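Local atomic coordinates of SUMO-1 cysteine protease S273R (African swine fever virus pig/Kenya/KEN-50/1950, PDB entry 6LJ9), a protein that probably acts as a SUMO-1-type cysteine protease that matures the viral pp220 and pp62 polyproteins into core-shell proteins and dampens host innate immune signalling. Residues 46-51 / 74-79; 98-103 / 235-240; 171-176 / 241-246; 216-221 / 247-252. All blocks are in the same frame, centred on the assembly; numbering follows the deposited sequence.

Contact 1. Residues 46-51 / 74-79; sequences DSESCV and TRFKAP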
loop_
_atom_site.group_PDB
_atom_site.type_symbol
_atom_site.label_atom_id
_atom_site.label_comp_id
_atom_site.label_asym_id
_atom_site.label_seq_id
_atom_site.Cartn_x
_atom_site.Cartn_y
_atom_site.Cartn_z
ATOM N N ASP B 46 -19.241 28.396 -3.118
ATOM C CA ASP B 46 -19.882 27.165 -3.569
ATOM C C ASP B 46 -19.036 25.960 -3.178
ATOM O O ASP B 46 -18.914 24.991 -3.934
ATOM C CB ASP B 46 -20.143 27.186 -5.077
ATOM C CG ASP B 46 -18.868 27.235 -5.896
ATOM O OD1 ASP B 46 -17.798 27.511 -5.321
ATOM O OD2 ASP B 46 -18.939 26.989 -7.121
ATOM N N SER B 47 -18.434 26.013 -1.993
ATOM C CA SER B 47 -17.610 24.927 -1.481
ATOM C C SER B 47 -17.333 25.194 -0.011
ATOM O O SER B 47 -17.365 26.341 0.446
ATOM C CB SER B 47 -16.294 24.792 -2.258
ATOM O OG SER B 47 -15.466 25.924 -2.063
ATOM N N GLU B 48 -17.057 24.116 0.725
ATOM C CA GLU B 48 -16.745 24.252 2.143
ATOM C C GLU B 48 -15.421 24.968 2.363
ATOM O O GLU B 48 -15.271 25.705 3.344
ATOM C CB GLU B 48 -16.726 22.878 2.809
ATOM C CG GLU B 48 -18.066 22.161 2.785
ATOM C CD GLU B 48 -17.998 20.783 3.412
ATOM O OE1 GLU B 48 -16.905 20.179 3.408
ATOM O OE2 GLU B 48 -19.037 20.307 3.912
ATOM N N SER B 49 -14.453 24.769 1.464
ATOM C CA SER B 49 -13.173 25.455 1.590
ATOM C C SER B 49 -13.320 26.959 1.396
ATOM O O SER B 49 -12.610 27.739 2.040
ATOM C CB SER B 49 -12.164 24.886 0.592
ATOM O OG SER B 49 -12.621 25.035 -0.741
ATOM N N CYS B 50 -14.231 27.384 0.517
ATOM C CA CYS B 50 -14.490 28.811 0.360
ATOM C C CYS B 50 -15.183 29.391 1.586
ATOM O O CYS B 50 -14.994 30.571 1.903
ATOM C CB CYS B 50 -15.334 29.060 -0.889
ATOM S SG CYS B 50 -14.561 28.548 -2.437
ATOM N N VAL B 51 -15.983 28.582 2.283
ATOM C CA VAL B 51 -16.689 29.069 3.465
ATOM C C VAL B 51 -15.709 29.343 4.597
ATOM O O VAL B 51 -15.689 30.437 5.173
ATOM C CB VAL B 51 -17.775 28.068 3.894
ATOM C CG1 VAL B 51 -18.382 28.486 5.225
ATOM C CG2 VAL B 51 -18.851 27.961 2.827
ATOM N N THR B 74 -5.383 19.540 6.924
ATOM C CA THR B 74 -5.517 18.126 7.246
ATOM C C THR B 74 -6.699 17.437 6.579
ATOM O O THR B 74 -6.652 16.217 6.399
ATOM C CB THR B 74 -5.636 17.932 8.765
ATOM O OG1 THR B 74 -6.794 18.624 9.248
ATOM C CG2 THR B 74 -4.399 18.469 9.470
ATOM N N ARG B 75 -7.749 18.172 6.213
ATOM C CA ARG B 75 -8.947 17.563 5.654
ATOM C C ARG B 75 -9.297 18.059 4.259
ATOM O O ARG B 75 -10.307 17.619 3.699
ATOM C CB ARG B 75 -10.142 17.789 6.589
ATOM C CG ARG B 75 -9.977 17.159 7.963
ATOM C CD ARG B 75 -11.262 17.241 8.766
ATOM N NE ARG B 75 -12.349 16.496 8.138
ATOM C CZ ARG B 75 -12.655 15.235 8.425
ATOM N NH1 ARG B 75 -11.957 14.571 9.336
ATOM N NH2 ARG B 75 -13.663 14.637 7.803
ATOM N N PHE B 76 -8.502 18.955 3.681
ATOM C CA PHE B 76 -8.723 19.438 2.329
ATOM C C PHE B 76 -7.473 19.217 1.490
ATOM O O PHE B 76 -6.370 19.032 2.013
ATOM C CB PHE B 76 -9.093 20.928 2.313
ATOM C CG PHE B 76 -10.479 21.218 2.813
ATOM C CD1 PHE B 76 -10.727 21.355 4.168
ATOM C CD2 PHE B 76 -11.532 21.365 1.925
ATOM C CE1 PHE B 76 -12.000 21.627 4.632
ATOM C CE2 PHE B 76 -12.808 21.638 2.381
ATOM C CZ PHE B 76 -13.042 21.769 3.737
ATOM N N LYS B 77 -7.659 19.233 0.173
ATOM C CA LYS B 77 -6.523 19.178 -0.729
ATOM C C LYS B 77 -5.785 20.516 -0.719
ATOM O O LYS B 77 -6.274 21.526 -0.207
ATOM C CB LYS B 77 -6.976 18.814 -2.142
ATOM C CG LYS B 77 -7.473 17.382 -2.279
ATOM C CD LYS B 77 -7.967 17.092 -3.687
ATOM C CE LYS B 77 -8.340 15.625 -3.848
ATOM N NZ LYS B 77 -8.971 15.346 -5.169
ATOM N N ALA B 78 -4.585 20.510 -1.292
ATOM C CA ALA B 78 -3.757 21.704 -1.289
ATOM C C ALA B 78 -4.390 22.799 -2.148
ATOM O O ALA B 78 -5.080 22.511 -3.128
ATOM C CB ALA B 78 -2.359 21.383 -1.808
ATOM N N PRO B 79 -4.179 24.064 -1.792
ATOM C CA PRO B 79 -4.668 25.153 -2.642
ATOM C C PRO B 79 -3.816 25.294 -3.892
ATOM O O PRO B 79 -2.608 25.047 -3.880
ATOM C CB PRO B 79 -4.546 26.386 -1.742
ATOM C CG PRO B 79 -3.415 26.050 -0.826
ATOM C CD PRO B 79 -3.519 24.567 -0.574
#
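In the helical N-terminal region, away from the annotated sites, the first turn of the short helix 48-51 receives the ring of Phe76, which lies in the link between helix 68-75 and strand 78-79. Phe76 meets two successive residues there. Its CZ comes 4.0 Å from CB of Glu48, which sits at the rim of the ring and in its plane, while CE2 lies 3.7 Å from the backbone N of Ser49, an oblique approach. CB of Ser49 completes the patch, 3.8 Å from Phe76 CE2. With CG of Phe76 turned away from its own carbonyl carbon (chi1 -73°), the ring reaches across to the helix start. From CB the Glu48 chain runs out extended, crossing the phenylalanine at about a right angle, and its carboxylate plane is turned 67° from the ring. Polar ends are engaged elsewhere: Glu48 OE1 bonds to Cys24 N and OE2 to Ser23 OG, while Ser49 OG pairs with Glu13 OE1 and Ile272 O. Arg271 of strand 270-271 also packs on Phe76. The ring is met by side-chain carbons and one backbone N, and no hydrogen bond crosses between 46-51 and 74-79; van der Waals packing around one buried ring joins them.

Contact 2. Residues 98-103 / 235-240; sequences QRWAIK and YSLFYI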
loop_
_atom_site.group_PDB
_atom_site.type_symbol
_atom_site.label_atom_id
_atom_site.label_comp_id
_atom_site.label_asym_id
_atom_site.label_seq_id
_atom_site.Cartn_x
_atom_site.Cartn_y
_atom_site.Cartn_z
ATOM N N GLN B 98 3.043 15.811 -0.312
ATOM C CA GLN B 98 2.939 15.540 1.118
ATOM C C GLN B 98 1.596 14.918 1.478
ATOM O O GLN B 98 1.519 14.115 2.414
ATOM C CB GLN B 98 3.160 16.826 1.915
ATOM C CG GLN B 98 4.608 17.282 1.979
ATOM C CD GLN B 98 4.762 18.630 2.654
ATOM O OE1 GLN B 98 3.934 19.523 2.479
ATOM N NE2 GLN B 98 5.823 18.782 3.438
ATOM N N ARG B 99 0.529 15.269 0.753
ATOM C CA ARG B 99 -0.777 14.681 1.031
ATOM C C ARG B 99 -0.883 13.264 0.479
ATOM O O ARG B 99 -1.529 12.404 1.090
ATOM C CB ARG B 99 -1.887 15.559 0.453
ATOM C CG ARG B 99 -2.216 16.780 1.298
ATOM C CD ARG B 99 -3.144 17.737 0.566
ATOM N NE ARG B 99 -3.654 18.776 1.455
ATOM C CZ ARG B 99 -2.978 19.869 1.797
ATOM N NH1 ARG B 99 -1.754 20.068 1.326
ATOM N NH2 ARG B 99 -3.523 20.759 2.615
ATOM N N TRP B 100 -0.263 13.002 -0.675
ATOM C CA TRP B 100 -0.289 11.655 -1.233
ATOM C C TRP B 100 0.490 10.675 -0.366
ATOM O O TRP B 100 0.169 9.481 -0.340
ATOM C CB TRP B 100 0.267 11.664 -2.657
ATOM C CG TRP B 100 -0.611 12.369 -3.642
ATOM C CD1 TRP B 100 -1.860 12.874 -3.416
ATOM C CD2 TRP B 100 -0.309 12.647 -5.014
ATOM N NE1 TRP B 100 -2.352 13.450 -4.562
ATOM C CE2 TRP B 100 -1.419 13.323 -5.557
ATOM C CE3 TRP B 100 0.794 12.390 -5.835
ATOM C CZ2 TRP B 100 -1.458 13.746 -6.885
ATOM C CZ3 TRP B 100 0.753 12.811 -7.151
ATOM C CH2 TRP B 100 -0.365 13.482 -7.664
ATOM N N ALA B 101 1.510 11.157 0.347
ATOM C CA ALA B 101 2.268 10.297 1.247
ATOM C C ALA B 101 1.434 9.825 2.432
ATOM O O ALA B 101 1.791 8.827 3.065
ATOM C CB ALA B 101 3.518 11.024 1.740
ATOM N N ILE B 102 0.340 10.522 2.745
ATOM C CA ILE B 102 -0.575 10.051 3.779
ATOM C C ILE B 102 -1.307 8.802 3.304
ATOM O O ILE B 102 -1.381 7.793 4.015
ATOM C CB ILE B 102 -1.567 11.163 4.167
ATOM C CG1 ILE B 102 -0.833 12.476 4.437
ATOM C CG2 ILE B 102 -2.386 10.749 5.379
ATOM C CD1 ILE B 102 -1.757 13.656 4.650
ATOM N N LYS B 103 -1.860 8.855 2.091
ATOM C CA LYS B 103 -2.654 7.750 1.568
ATOM C C LYS B 103 -1.772 6.590 1.118
ATOM O O LYS B 103 -2.044 5.431 1.446
ATOM C CB LYS B 103 -3.532 8.251 0.419
ATOM C CG LYS B 103 -4.146 7.168 -0.447
ATOM C CD LYS B 103 -5.023 7.785 -1.525
ATOM C CE LYS B 103 -5.351 6.785 -2.619
ATOM N NZ LYS B 103 -6.039 5.578 -2.086
ATOM N N TYR B 235 1.018 17.612 -15.733
ATOM C CA TYR B 235 1.572 16.425 -16.381
ATOM C C TYR B 235 2.515 15.679 -15.446
ATOM O O TYR B 235 2.447 14.450 -15.328
ATOM C CB TYR B 235 2.302 16.816 -17.668
ATOM C CG TYR B 235 1.478 16.693 -18.931
ATOM C CD1 TYR B 235 1.185 15.449 -19.474
ATOM C CD2 TYR B 235 1.017 17.821 -19.594
ATOM C CE1 TYR B 235 0.442 15.335 -20.633
ATOM C CE2 TYR B 235 0.275 17.717 -20.752
ATOM C CZ TYR B 235 -0.010 16.472 -21.268
ATOM O OH TYR B 235 -0.750 16.366 -22.422
ATOM N N SER B 236 3.406 16.410 -14.772
ATOM C CA SER B 236 4.392 15.768 -13.909
ATOM C C SER B 236 3.732 15.124 -12.695
ATOM O O SER B 236 4.122 14.028 -12.277
ATOM C CB SER B 236 5.444 16.784 -13.467
ATOM O OG SER B 236 6.042 17.417 -14.585
ATOM N N LEU B 237 2.734 15.792 -12.115
ATOM C CA LEU B 237 2.041 15.225 -10.963
ATOM C C LEU B 237 1.196 14.022 -11.361
ATOM O O LEU B 237 1.085 13.055 -10.598
ATOM C CB LEU B 237 1.176 16.292 -10.293
ATOM C CG LEU B 237 1.900 17.319 -9.423
ATOM C CD1 LEU B 237 0.922 18.369 -8.934
ATOM C CD2 LEU B 237 2.578 16.634 -8.248
ATOM N N PHE B 238 0.589 14.063 -12.550
ATOM C CA PHE B 238 -0.246 12.951 -12.992
ATOM C C PHE B 238 0.583 11.697 -13.238
ATOM O O PHE B 238 0.117 10.581 -12.985
ATOM C CB PHE B 238 -1.016 13.335 -14.255
ATOM C CG PHE B 238 -1.847 12.218 -14.824
ATOM C CD1 PHE B 238 -3.107 11.950 -14.317
ATOM C CD2 PHE B 238 -1.372 11.441 -15.868
ATOM C CE1 PHE B 238 -3.876 10.923 -14.836
ATOM C CE2 PHE B 238 -2.137 10.414 -16.392
ATOM C CZ PHE B 238 -3.390 10.156 -15.875
ATOM N N TYR B 239 1.807 11.862 -13.745
ATOM C CA TYR B 239 2.678 10.710 -13.961
ATOM C C TYR B 239 2.962 9.991 -12.650
ATOM O O TYR B 239 2.869 8.762 -12.569
ATOM C CB TYR B 239 3.980 11.155 -14.628
ATOM C CG TYR B 239 4.930 10.020 -14.944
ATOM C CD1 TYR B 239 4.775 9.263 -16.098
ATOM C CD2 TYR B 239 5.986 9.711 -14.096
ATOM C CE1 TYR B 239 5.640 8.226 -16.395
ATOM C CE2 TYR B 239 6.857 8.675 -14.385
ATOM C CZ TYR B 239 6.679 7.938 -15.537
ATOM O OH TYR B 239 7.540 6.906 -15.830
ATOM N N ILE B 240 3.301 10.750 -11.605
ATOM C CA ILE B 240 3.578 10.146 -10.304
ATOM C C ILE B 240 2.336 9.449 -9.764
ATOM O O ILE B 240 2.409 8.326 -9.250
ATOM C CB ILE B 240 4.104 11.209 -9.321
ATOM C CG1 ILE B 240 5.458 11.748 -9.791
ATOM C CG2 ILE B 240 4.195 10.635 -7.913
ATOM C CD1 ILE B 240 6.052 12.803 -8.878
#
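Trp100 brings the far edge of its indole up to the carbonyl of Leu237 on helix 232-244, and it is the one residue of 98-103 that touches 235-240. CH2 stands 3.3 Å from the carbonyl O of Leu237, and CZ3 is 3.5 Å from that same Leu237 O, which lies in the plane of the indole at its edge. The carbonyl thus faces the C-H rim of the six-membered ring, a placing that is probably favourable electrostatically. Around this point come two aliphatic groups: Leu237 CB, 4.1 Å from Trp100 CH2, and Ile240 CG2, 4.1 Å from Trp100 CZ3. This CG2, also near the ring plane, is anti to the Ile240 backbone N because CG1 takes the position beside it (chi1 -65°). The indole itself is carried toward the other helix with CG beside the Trp100 backbone N (chi1 -69°). Further out, Arg241 makes a cation-pi interaction with Trp100, and Leu269 of helix 259-269 packs on it. Helix 90-103 thereby joins helix 232-244, which carries the inferred nucleophile Cys232 of the Ulp1-like catalytic domain. Ala101, next to Trp100, packs on Gln139 and Val141 of strand 139-141, while from another flank of helix 232-244 Ser236 and Tyr239 reach strand 169-175.

Contact 3. Residues 171-176 / 241-246; sequences AIFVDM and RARLDN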
loop_
_atom_site.group_PDB
_atom_site.type_symbol
_atom_site.label_atom_id
_atom_site.label_comp_id
_atom_site.label_asym_id
_atom_site.label_seq_id
_atom_site.Cartn_x
_atom_site.Cartn_y
_atom_site.Cartn_z
ATOM N N ALA B 171 8.878 15.034 -14.082
ATOM C CA ALA B 171 8.701 14.111 -12.972
ATOM C C ALA B 171 9.813 13.071 -12.949
ATOM O O ALA B 171 10.350 12.683 -13.991
ATOM C CB ALA B 171 7.341 13.410 -13.053
ATOM N N ILE B 172 10.157 12.627 -11.740
ATOM C CA ILE B 172 11.088 11.527 -11.522
ATOM C C ILE B 172 10.425 10.536 -10.578
ATOM O O ILE B 172 9.988 10.912 -9.485
ATOM C CB ILE B 172 12.436 12.006 -10.947
ATOM C CG1 ILE B 172 13.281 12.669 -12.038
ATOM C CG2 ILE B 172 13.190 10.847 -10.303
ATOM C CD1 ILE B 172 14.736 12.873 -11.655
ATOM N N PHE B 173 10.345 9.276 -11.000
ATOM C CA PHE B 173 9.687 8.234 -10.223
ATOM C C PHE B 173 10.592 7.014 -10.147
ATOM O O PHE B 173 11.106 6.553 -11.171
ATOM C CB PHE B 173 8.335 7.857 -10.838
ATOM C CG PHE B 173 7.491 6.989 -9.952
ATOM C CD1 PHE B 173 6.742 7.546 -8.930
ATOM C CD2 PHE B 173 7.447 5.618 -10.141
ATOM C CE1 PHE B 173 5.965 6.752 -8.110
ATOM C CE2 PHE B 173 6.671 4.818 -9.324
ATOM C CZ PHE B 173 5.929 5.386 -8.307
ATOM N N VAL B 174 10.784 6.500 -8.935
ATOM C CA VAL B 174 11.575 5.299 -8.694
ATOM C C VAL B 174 10.623 4.228 -8.184
ATOM O O VAL B 174 10.058 4.355 -7.090
ATOM C CB VAL B 174 12.713 5.551 -7.696
ATOM C CG1 VAL B 174 13.473 4.262 -7.420
ATOM C CG2 VAL B 174 13.648 6.628 -8.220
ATOM N N ASP B 175 10.437 3.175 -8.973
ATOM C CA ASP B 175 9.521 2.093 -8.636
ATOM C C ASP B 175 10.341 0.914 -8.122
ATOM O O ASP B 175 11.073 0.278 -8.888
ATOM C CB ASP B 175 8.679 1.701 -9.847
ATOM C CG ASP B 175 7.554 0.747 -9.496
ATOM O OD1 ASP B 175 7.421 0.377 -8.310
ATOM O OD2 ASP B 175 6.796 0.366 -10.413
HETATM N N MSE B 176 10.222 0.632 -6.829
HETATM C CA MSE B 176 10.943 -0.473 -6.209
HETATM C C MSE B 176 9.971 -1.533 -5.694
HETATM O O MSE B 176 10.251 -2.225 -4.715
HETATM C CB MSE B 176 11.823 0.039 -5.066
HETATM C CG MSE B 176 12.892 1.028 -5.504
HETATM SE SE MSE B 176 13.719 1.967 -4.007
HETATM C CE MSE B 176 12.233 3.132 -3.524
ATOM N N ARG B 241 1.176 10.098 -9.880
ATOM C CA ARG B 241 -0.053 9.508 -9.357
ATOM C C ARG B 241 -0.447 8.259 -10.137
ATOM O O ARG B 241 -0.889 7.266 -9.546
ATOM C CB ARG B 241 -1.184 10.536 -9.382
ATOM C CG ARG B 241 -2.500 10.019 -8.823
ATOM C CD ARG B 241 -2.318 9.471 -7.417
ATOM N NE ARG B 241 -3.559 8.936 -6.866
ATOM C CZ ARG B 241 -4.384 9.620 -6.081
ATOM N NH1 ARG B 241 -4.101 10.872 -5.748
ATOM N NH2 ARG B 241 -5.492 9.051 -5.624
ATOM N N ALA B 242 -0.293 8.287 -11.463
ATOM C CA ALA B 242 -0.623 7.114 -12.266
ATOM C C ALA B 242 0.303 5.946 -11.947
ATOM O O ALA B 242 -0.148 4.797 -11.862
ATOM C CB ALA B 242 -0.561 7.458 -13.753
ATOM N N ARG B 243 1.599 6.215 -11.770
ATOM C CA ARG B 243 2.525 5.149 -11.400
ATOM C C ARG B 243 2.218 4.617 -10.006
ATOM O O ARG B 243 2.378 3.420 -9.739
ATOM C CB ARG B 243 3.968 5.647 -11.474
ATOM C CG ARG B 243 4.403 6.126 -12.850
ATOM C CD ARG B 243 4.622 4.977 -13.820
ATOM N NE ARG B 243 5.757 4.142 -13.437
ATOM C CZ ARG B 243 5.645 2.932 -12.899
ATOM N NH1 ARG B 243 4.446 2.409 -12.684
ATOM N NH2 ARG B 243 6.732 2.243 -12.581
ATOM N N LEU B 244 1.776 5.497 -9.101
ATOM C CA LEU B 244 1.384 5.057 -7.766
ATOM C C LEU B 244 0.173 4.137 -7.823
ATOM O O LEU B 244 0.090 3.159 -7.069
ATOM C CB LEU B 244 1.099 6.266 -6.875
ATOM C CG LEU B 244 2.307 7.014 -6.306
ATOM C CD1 LEU B 244 1.859 8.255 -5.547
ATOM C CD2 LEU B 244 3.125 6.102 -5.405
ATOM N N ASP B 245 -0.780 4.432 -8.709
ATOM C CA ASP B 245 -1.925 3.563 -8.941
ATOM C C ASP B 245 -1.627 2.459 -9.947
ATOM O O ASP B 245 -2.562 1.867 -10.500
ATOM C CB ASP B 245 -3.132 4.382 -9.398
ATOM C CG ASP B 245 -3.722 5.212 -8.279
ATOM O OD1 ASP B 245 -3.520 4.846 -7.101
ATOM O OD2 ASP B 245 -4.386 6.226 -8.575
ATOM N N ASN B 246 -0.345 2.184 -10.199
ATOM C CA ASN B 246 0.101 1.029 -10.972
ATOM C C ASN B 246 -0.274 1.126 -12.446
ATOM O O ASN B 246 -0.579 0.116 -13.082
ATOM C CB ASN B 246 -0.425 -0.279 -10.370
ATOM C CG ASN B 246 0.354 -0.706 -9.140
ATOM O OD1 ASN B 246 1.414 -1.327 -9.248
ATOM N ND2 ASN B 246 -0.162 -0.371 -7.963
#
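Arg243, near the end of helix 232-244, begins its contact with strand 169-175 at CB, which lies over one face of the Phe173 ring in a CH-pi interaction, 3.6 Å from the ring centroid and 15° off the normal. The chain then bends at both chi2 and chi3, folding back along the ring: CG is 4.1 Å from Phe173 CD2, and NE is 4.0 Å from that same Phe173 CD2. The guanidinium has Phe173 CE2 over one of its faces, with the two planes 59° apart. At the tip, NH2 donates to Asp175 OD2 at 2.9 Å, the cross-segment salt bridge. This bond is bent (141° at the hydrogen) and reaches OD2 on the anti side of the carboxylate, tilted out of both planes. Leu244 flanks the ring from another direction, its CD2 at the edge of Phe173 and 4.0 Å from CE1. Both ions have further partners: Arg243 NH2 also pairs with Glu184 on strand 181-186 and NH1 with Val247 O, while Asp175 OD1 bridges to Arg177. A buried arginine is thus probably compensated by acids on two adjacent strands, and its aliphatic root shields an aromatic face; the shared charges would be expected to keep Asp175 and Glu184 ionised.

Contact 4. Residues 216-221 / 247-252; sequences KTLAVT and VSYTHF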
loop_
_atom_site.group_PDB
_atom_site.type_symbol
_atom_site.label_atom_id
_atom_site.label_comp_id
_atom_site.label_asym_id
_atom_site.label_seq_id
_atom_site.Cartn_x
_atom_site.Cartn_y
_atom_site.Cartn_z
ATOM N N LYS B 216 16.680 -0.650 -13.752
ATOM C CA LYS B 216 16.722 0.018 -15.045
ATOM C C LYS B 216 16.621 1.527 -14.865
ATOM O O LYS B 216 15.892 2.011 -13.994
ATOM C CB LYS B 216 15.582 -0.451 -15.955
ATOM C CG LYS B 216 15.665 -1.894 -16.419
ATOM C CD LYS B 216 14.528 -2.197 -17.386
ATOM C CE LYS B 216 14.526 -3.651 -17.825
ATOM N NZ LYS B 216 13.374 -3.949 -18.723
ATOM N N THR B 217 17.358 2.262 -15.692
ATOM C CA THR B 217 17.156 3.693 -15.867
ATOM C C THR B 217 16.399 3.918 -17.169
ATOM O O THR B 217 16.724 3.318 -18.197
ATOM C CB THR B 217 18.483 4.453 -15.893
ATOM O OG1 THR B 217 19.266 4.015 -17.010
ATOM C CG2 THR B 217 19.261 4.216 -14.606
ATOM N N LEU B 218 15.385 4.778 -17.120
ATOM C CA LEU B 218 14.463 4.923 -18.239
ATOM C C LEU B 218 14.093 6.383 -18.434
ATOM O O LEU B 218 13.733 7.071 -17.474
ATOM C CB LEU B 218 13.199 4.090 -18.011
ATOM C CG LEU B 218 12.116 4.215 -19.080
ATOM C CD1 LEU B 218 12.544 3.538 -20.374
ATOM C CD2 LEU B 218 10.822 3.632 -18.566
ATOM N N ALA B 219 14.168 6.842 -19.680
ATOM C CA ALA B 219 13.766 8.194 -20.055
ATOM C C ALA B 219 12.436 8.090 -20.794
ATOM O O ALA B 219 12.392 7.694 -21.963
ATOM C CB ALA B 219 14.836 8.863 -20.911
ATOM N N VAL B 220 11.350 8.436 -20.107
ATOM C CA VAL B 220 10.020 8.416 -20.705
ATOM C C VAL B 220 9.821 9.710 -21.480
ATOM O O VAL B 220 9.099 10.611 -21.037
ATOM C CB VAL B 220 8.926 8.224 -19.638
ATOM C CG1 VAL B 220 7.579 7.953 -20.295
ATOM C CG2 VAL B 220 9.301 7.094 -18.691
ATOM N N THR B 221 10.478 9.820 -22.636
ATOM C CA THR B 221 10.426 11.021 -23.462
ATOM C C THR B 221 10.167 10.672 -24.924
ATOM O O THR B 221 10.623 11.380 -25.825
ATOM C CB THR B 221 11.716 11.833 -23.335
ATOM O OG1 THR B 221 12.825 11.041 -23.778
ATOM C CG2 THR B 221 11.948 12.257 -21.891
ATOM N N VAL B 247 -0.259 2.333 -13.003
ATOM C CA VAL B 247 -0.286 2.501 -14.452
ATOM C C VAL B 247 1.150 2.393 -14.952
ATOM O O VAL B 247 2.019 3.169 -14.539
ATOM C CB VAL B 247 -0.918 3.841 -14.854
ATOM C CG1 VAL B 247 -0.814 4.049 -16.362
ATOM C CG2 VAL B 247 -2.370 3.900 -14.405
ATOM N N SER B 248 1.404 1.426 -15.829
ATOM C CA SER B 248 2.761 1.179 -16.297
ATOM C C SER B 248 3.301 2.383 -17.062
ATOM O O SER B 248 2.551 3.143 -17.681
ATOM C CB SER B 248 2.801 -0.066 -17.186
ATOM O OG SER B 248 4.111 -0.301 -17.676
ATOM N N TYR B 249 4.625 2.558 -17.004
ATOM C CA TYR B 249 5.266 3.633 -17.753
ATOM C C TYR B 249 5.129 3.442 -19.257
ATOM O O TYR B 249 5.230 4.420 -20.007
ATOM C CB TYR B 249 6.746 3.743 -17.370
ATOM C CG TYR B 249 7.547 2.466 -17.551
ATOM C CD1 TYR B 249 7.889 2.005 -18.818
ATOM C CD2 TYR B 249 7.977 1.735 -16.454
ATOM C CE1 TYR B 249 8.622 0.848 -18.985
ATOM C CE2 TYR B 249 8.713 0.576 -16.612
ATOM C CZ TYR B 249 9.031 0.137 -17.879
ATOM O OH TYR B 249 9.764 -1.017 -18.037
ATOM N N THR B 250 4.910 2.203 -19.708
ATOM C CA THR B 250 4.724 1.935 -21.130
ATOM C C THR B 250 3.504 2.647 -21.699
ATOM O O THR B 250 3.465 2.904 -22.906
ATOM C CB THR B 250 4.592 0.428 -21.372
ATOM O OG1 THR B 250 3.328 -0.026 -20.868
ATOM C CG2 THR B 250 5.711 -0.336 -20.669
ATOM N N HIS B 251 2.506 2.954 -20.864
ATOM C CA HIS B 251 1.358 3.726 -21.336
ATOM C C HIS B 251 1.772 5.140 -21.717
ATOM O O HIS B 251 1.300 5.683 -22.723
ATOM C CB HIS B 251 0.266 3.764 -20.265
ATOM C CG HIS B 251 -1.069 4.219 -20.771
ATOM N ND1 HIS B 251 -2.123 3.353 -20.971
ATOM C CD2 HIS B 251 -1.525 5.449 -21.109
ATOM C CE1 HIS B 251 -3.168 4.028 -21.414
ATOM N NE2 HIS B 251 -2.831 5.302 -21.509
ATOM N N PHE B 252 2.652 5.753 -20.924
ATOM C CA PHE B 252 3.173 7.076 -21.240
ATOM C C PHE B 252 4.164 7.049 -22.395
ATOM O O PHE B 252 4.535 8.116 -22.897
ATOM C CB PHE B 252 3.841 7.688 -20.007
ATOM C CG PHE B 252 2.899 7.930 -18.859
ATOM C CD1 PHE B 252 2.525 6.893 -18.020
ATOM C CD2 PHE B 252 2.403 9.199 -18.609
ATOM C CE1 PHE B 252 1.664 7.113 -16.962
ATOM C CE2 PHE B 252 1.544 9.426 -17.548
ATOM C CZ PHE B 252 1.174 8.381 -16.725
#
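Leu218, on strand 215-220, outermost in the sheet within this chain, points a methyl at the face of the Tyr249 ring at the start of helix 249-254. CD2 sits over one face, 3.5 Å from the ring centroid and 19° off the normal, a CH-pi contact; it is displaced toward the rim, nearest CD1 of Tyr249 at 3.4 Å. Although the two side chains run obliquely to each other, the methyl meets the ring nearly head-on. Tyr249 reaches this pose with CG wedged between its backbone N and carbonyl carbon (chi1 56°), which swings the ring toward the strand. In Leu218, CG anti to N (chi1 177°) points the branch off the strand, so that CD2 meets the ring. Two residues along, Val220 turns its CG1 to Phe252 CB, 3.8 Å away, and its CG2 to Tyr249 CB at 4.4 Å. Phe252 presents CB here while its ring leads off to stack edge-to-face with Tyr239 and Phe186. Its carbonyl O accepts from His225 NE2. Asp179 of the second subunit also packs on Tyr249. Two aliphatic residues of the strand thus meet a tyrosine face and a phenylalanine root: van der Waals packing and one CH-pi contact hold the segments, with no hydrogen bond across.

Overall arrangement
Contacts 2, 3 and 4 gather round helix 232-244, whose N-terminal residue Cys232 is the inferred nucleophile. Contact 2 braces the helix against 98-103, its Leu237 side chain about 10 Å from that of Cys232; contact 3 follows along the same helix, the two centres about 9 Å apart, and lays it on the central strand of the mixed sheet. The chain then turns into contact 4, also about 9 Å from contact 3 centre to centre, through Val247 N bonding to Ala242 O, and the side chain of Val220 is about 7 Å from that of Asn187, inferred to be catalytic. Contact 1 is remote, about 34 Å from contact 4 centre to centre, but joins contact 2 through Arg99 NE, 2.8 Å from Phe76 O.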